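Local coordinates for protein succinylglutamate desuccinylase/aspartoacylase (Shewanella frigidimarina, PDB 3LWU) that probably acts as a zinc-dependent hydrolase on ester bonds, as a member of the succinylglutamate desuccinylase/aspartoacylase family, at residues V188-Y202 with V256-R268. Residues are numbered along the deposited sequence; the frame is centred on the assembly and turned at random.
Sequences VLDLHTGPKSCKHLY and VSAFTLELASQER. With ZN (zinc ion), chain C.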
# COMPACT_ATOMS: atom_id res chain seq x y z
N VAL A 188 0.93 16.74 -29.96
CA VAL A 188 0.71 15.78 -28.88
C VAL A 188 0.35 16.56 -27.61
O VAL A 188 1.07 17.48 -27.24
CB VAL A 188 1.98 14.94 -28.61
CG1 VAL A 188 1.84 14.11 -27.27
CG2 VAL A 188 2.27 14.05 -29.80
N LEU A 189 -0.77 16.20 -26.98
CA LEU A 189 -1.18 16.79 -25.72
C LEU A 189 -1.31 15.67 -24.71
O LEU A 189 -2.14 14.74 -24.89
CB LEU A 189 -2.51 17.52 -25.84
CG LEU A 189 -2.64 18.58 -26.94
CD1 LEU A 189 -4.09 19.07 -27.02
CD2 LEU A 189 -1.67 19.73 -26.78
N ASP A 190 -0.49 15.75 -23.66
CA ASP A 190 -0.53 14.80 -22.54
C ASP A 190 -1.19 15.52 -21.39
O ASP A 190 -0.64 16.48 -20.88
CB ASP A 190 0.89 14.37 -22.17
CG ASP A 190 0.93 13.17 -21.25
OD1 ASP A 190 -0.11 12.54 -20.99
OD2 ASP A 190 2.06 12.85 -20.76
N LEU A 191 -2.36 15.07 -21.00
CA LEU A 191 -3.16 15.71 -19.97
C LEU A 191 -2.98 15.09 -18.59
O LEU A 191 -3.31 13.92 -18.37
CB LEU A 191 -4.64 15.63 -20.34
CG LEU A 191 -5.09 16.12 -21.72
CD1 LEU A 191 -6.57 16.15 -21.77
CD2 LEU A 191 -4.53 17.52 -22.08
N HIS A 192 -2.48 15.91 -17.68
CA HIS A 192 -2.17 15.55 -16.32
C HIS A 192 -2.89 16.49 -15.34
O HIS A 192 -3.60 17.39 -15.74
CB HIS A 192 -0.66 15.66 -16.11
CG HIS A 192 0.14 14.57 -16.75
ND1 HIS A 192 0.81 13.62 -16.01
CD2 HIS A 192 0.43 14.31 -18.05
CE1 HIS A 192 1.49 12.84 -16.83
NE2 HIS A 192 1.26 13.22 -18.07
N THR A 193 -2.77 16.21 -14.04
CA THR A 193 -3.12 17.18 -13.00
C THR A 193 -1.97 17.22 -12.00
O THR A 193 -1.15 16.30 -11.94
CB THR A 193 -4.41 16.82 -12.21
OG1 THR A 193 -4.08 15.86 -11.19
CG2 THR A 193 -5.54 16.29 -13.12
N GLY A 194 -1.93 18.25 -11.18
CA GLY A 194 -1.02 18.28 -10.05
C GLY A 194 -1.75 17.69 -8.88
O GLY A 194 -2.82 17.10 -9.05
N PRO A 195 -1.19 17.81 -7.68
CA PRO A 195 -1.86 17.25 -6.49
C PRO A 195 -2.95 18.18 -5.98
O PRO A 195 -4.08 18.01 -6.39
CB PRO A 195 -0.70 17.01 -5.51
CG PRO A 195 0.35 17.93 -5.95
CD PRO A 195 0.24 18.05 -7.44
N LYS A 196 -2.64 19.12 -5.10
CA LYS A 196 -3.50 20.28 -4.86
C LYS A 196 -2.82 21.37 -5.61
O LYS A 196 -1.70 21.78 -5.26
CB LYS A 196 -3.60 20.63 -3.38
CG LYS A 196 -4.11 19.48 -2.52
CD LYS A 196 -5.58 19.15 -2.84
CE LYS A 196 -6.23 18.18 -1.79
NZ LYS A 196 -6.11 18.68 -0.36
N SER A 197 -3.44 21.79 -6.70
CA SER A 197 -2.70 22.47 -7.74
C SER A 197 -3.55 23.40 -8.55
O SER A 197 -4.74 23.16 -8.72
CB SER A 197 -2.07 21.43 -8.66
OG SER A 197 -1.37 22.03 -9.72
N CYS A 198 -2.94 24.47 -9.06
CA CYS A 198 -3.59 25.37 -10.00
C CYS A 198 -3.26 24.88 -11.42
O CYS A 198 -2.48 23.90 -11.59
CB CYS A 198 -3.11 26.82 -9.79
SG CYS A 198 -1.39 27.15 -10.33
N LYS A 199 -3.80 25.54 -12.44
CA LYS A 199 -3.58 25.10 -13.81
C LYS A 199 -2.23 25.60 -14.25
O LYS A 199 -1.91 26.76 -14.06
CB LYS A 199 -4.66 25.61 -14.75
CG LYS A 199 -6.06 25.04 -14.49
CD LYS A 199 -7.08 25.61 -15.44
CE LYS A 199 -8.49 25.31 -14.99
NZ LYS A 199 -9.47 25.63 -16.04
N HIS A 200 -1.42 24.71 -14.82
CA HIS A 200 -0.16 25.12 -15.40
C HIS A 200 0.21 24.28 -16.61
O HIS A 200 -0.40 23.29 -16.86
CB HIS A 200 0.95 25.17 -14.32
CG HIS A 200 1.18 23.89 -13.58
ND1 HIS A 200 0.29 23.37 -12.65
CD2 HIS A 200 2.26 23.05 -13.56
CE1 HIS A 200 0.78 22.25 -12.15
NE2 HIS A 200 1.98 22.04 -12.67
N LEU A 201 1.21 24.67 -17.38
CA LEU A 201 1.57 24.01 -18.62
C LEU A 201 3.09 23.80 -18.75
O LEU A 201 3.86 24.62 -18.33
CB LEU A 201 1.10 24.91 -19.77
CG LEU A 201 1.51 24.69 -21.23
CD1 LEU A 201 0.88 23.40 -21.70
CD2 LEU A 201 1.06 25.84 -22.08
N TYR A 202 3.50 22.68 -19.31
CA TYR A 202 4.90 22.46 -19.63
C TYR A 202 5.02 22.66 -21.13
O TYR A 202 4.35 21.96 -21.89
CB TYR A 202 5.29 21.04 -19.30
CG TYR A 202 5.60 20.80 -17.85
CD1 TYR A 202 4.60 20.43 -16.97
CD2 TYR A 202 6.89 20.93 -17.36
CE1 TYR A 202 4.86 20.18 -15.65
CE2 TYR A 202 7.16 20.68 -16.01
CZ TYR A 202 6.12 20.32 -15.17
OH TYR A 202 6.34 20.06 -13.84
N VAL A 256 7.06 19.07 -35.03
CA VAL A 256 6.12 18.53 -34.06
C VAL A 256 6.03 19.49 -32.88
O VAL A 256 7.01 20.18 -32.55
CB VAL A 256 6.53 17.08 -33.66
CG1 VAL A 256 5.80 16.60 -32.46
CG2 VAL A 256 6.27 16.13 -34.86
N SER A 257 4.84 19.55 -32.30
CA SER A 257 4.58 20.27 -31.07
C SER A 257 4.12 19.27 -30.01
O SER A 257 3.27 18.44 -30.31
CB SER A 257 3.46 21.31 -31.30
OG SER A 257 3.96 22.40 -32.06
N ALA A 258 4.65 19.36 -28.79
CA ALA A 258 4.17 18.53 -27.66
C ALA A 258 4.07 19.37 -26.39
O ALA A 258 4.93 20.22 -26.13
CB ALA A 258 5.06 17.35 -27.44
N PHE A 259 2.99 19.18 -25.64
CA PHE A 259 2.72 19.92 -24.40
C PHE A 259 2.17 18.98 -23.34
O PHE A 259 1.41 18.06 -23.66
CB PHE A 259 1.63 20.99 -24.61
CG PHE A 259 1.85 21.82 -25.82
CD1 PHE A 259 2.61 22.99 -25.75
CD2 PHE A 259 1.29 21.47 -27.02
CE1 PHE A 259 2.82 23.74 -26.86
CE2 PHE A 259 1.51 22.22 -28.12
CZ PHE A 259 2.27 23.36 -28.05
N THR A 260 2.55 19.21 -22.07
CA THR A 260 1.92 18.53 -20.92
C THR A 260 1.08 19.59 -20.21
O THR A 260 1.60 20.62 -19.74
CB THR A 260 2.96 17.93 -19.97
OG1 THR A 260 3.77 16.97 -20.68
CG2 THR A 260 2.38 17.28 -18.69
N LEU A 261 -0.23 19.35 -20.17
CA LEU A 261 -1.15 20.23 -19.46
C LEU A 261 -1.39 19.70 -18.04
O LEU A 261 -1.57 18.51 -17.85
CB LEU A 261 -2.48 20.31 -20.20
CG LEU A 261 -2.52 21.18 -21.45
CD1 LEU A 261 -1.51 20.71 -22.46
CD2 LEU A 261 -3.95 21.19 -22.01
N GLU A 262 -1.35 20.58 -17.06
CA GLU A 262 -1.60 20.21 -15.67
C GLU A 262 -2.91 20.88 -15.24
O GLU A 262 -2.94 22.05 -14.89
CB GLU A 262 -0.42 20.63 -14.79
CG GLU A 262 0.93 20.12 -15.29
CD GLU A 262 1.16 18.64 -15.00
OE1 GLU A 262 0.54 18.09 -14.04
OE2 GLU A 262 2.01 18.07 -15.70
N LEU A 263 -3.99 20.12 -15.26
CA LEU A 263 -5.34 20.64 -15.14
C LEU A 263 -5.85 20.64 -13.68
O LEU A 263 -6.77 19.91 -13.31
CB LEU A 263 -6.24 19.82 -16.06
CG LEU A 263 -5.78 19.82 -17.54
CD1 LEU A 263 -6.40 18.63 -18.28
CD2 LEU A 263 -6.04 21.11 -18.25
N ALA A 264 -5.24 21.50 -12.87
CA ALA A 264 -5.62 21.69 -11.46
C ALA A 264 -5.38 20.43 -10.66
O ALA A 264 -4.36 19.82 -10.85
CB ALA A 264 -7.04 22.26 -11.29
N SER A 265 -6.28 20.05 -9.75
CA SER A 265 -5.97 19.03 -8.76
C SER A 265 -6.37 17.61 -9.17
O SER A 265 -7.31 17.38 -9.96
CB SER A 265 -6.63 19.40 -7.43
OG SER A 265 -6.22 20.72 -7.03
N GLN A 266 -5.61 16.66 -8.66
CA GLN A 266 -5.93 15.23 -8.77
C GLN A 266 -7.16 14.84 -7.98
O GLN A 266 -7.71 15.64 -7.21
CB GLN A 266 -4.73 14.41 -8.28
CG GLN A 266 -4.51 14.50 -6.78
CD GLN A 266 -3.21 13.85 -6.34
OE1 GLN A 266 -2.37 13.50 -7.17
NE2 GLN A 266 -3.02 13.73 -5.00
N GLU A 267 -7.61 13.60 -8.18
CA GLU A 267 -8.75 13.04 -7.46
C GLU A 267 -9.98 13.90 -7.55
O GLU A 267 -10.73 14.03 -6.57
CB GLU A 267 -8.38 12.79 -5.98
CG GLU A 267 -7.34 11.68 -5.83
CD GLU A 267 -7.91 10.31 -6.24
OE1 GLU A 267 -8.97 10.21 -6.93
OE2 GLU A 267 -7.35 9.34 -5.80
N ARG A 268 -10.18 14.50 -8.72
CA ARG A 268 -11.26 15.45 -8.89
C ARG A 268 -11.75 15.40 -10.33
O ARG A 268 -10.95 15.36 -11.26
CB ARG A 268 -10.73 16.85 -8.57
CG ARG A 268 -11.67 18.01 -8.89
CD ARG A 268 -10.84 19.30 -8.89
NE ARG A 268 -11.61 20.51 -9.12
CZ ARG A 268 -11.53 21.29 -10.20
NH1 ARG A 268 -10.72 21.01 -11.22
NH2 ARG A 268 -12.28 22.38 -10.25
ZN ZN C . 0.90 13.49 -13.96
O HOH W 1 4.50 14.35 -20.63
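Strand 257-263 runs in the buried middle of the catalytic domain between two strands of one continuous segment, parallel to 188-194 and antiparallel to 200-202. Toward 188-194, parallel hydrogen bonds run from V188 N to S257 O at one end to L263 N to H192 O (2.8 Å) at the other; on its other edge E262 N and H200 O, 2.9 Å apart, and Y202 N with T260 O close the antiparallel pairing. L189, L191, L201, F259 and L261 pack on one face, where L189 CD2 lies 3.4 Å from F259 CD2. The opposite face carries the zinc site of this M14-like carboxypeptidase fold: H192 ND1 binds zinc at 2.1 Å beside H63 and E66, while its NE2 gives a weak bond to D190 OD2, a carboxylate held through OD1 by Q59 NE2 of neighbouring strand 56-60. T260 CG2 lies 3.6 Å from H192 CD2, and a water joins T260 OG1 to D190 OD2. E262 bends at chi2 (-76°), bringing its carboxylate between H192 CB and the Y202 ring. E262 CB sits over the face of the H200 ring, 3.4 Å from the centroid, a CH-pi contact. H200 ND1 donates a hydrogen bond to C198 O in the ring plane (3.0 Å), which helps set the ring's rotation. Replacing H200 with alanine is likely to open a gap beside E262 CB and CG and deprive C198 O of its ND1 donor. Beyond the corner at A264, S265 OG accepts from S197 N at 3.0 Å.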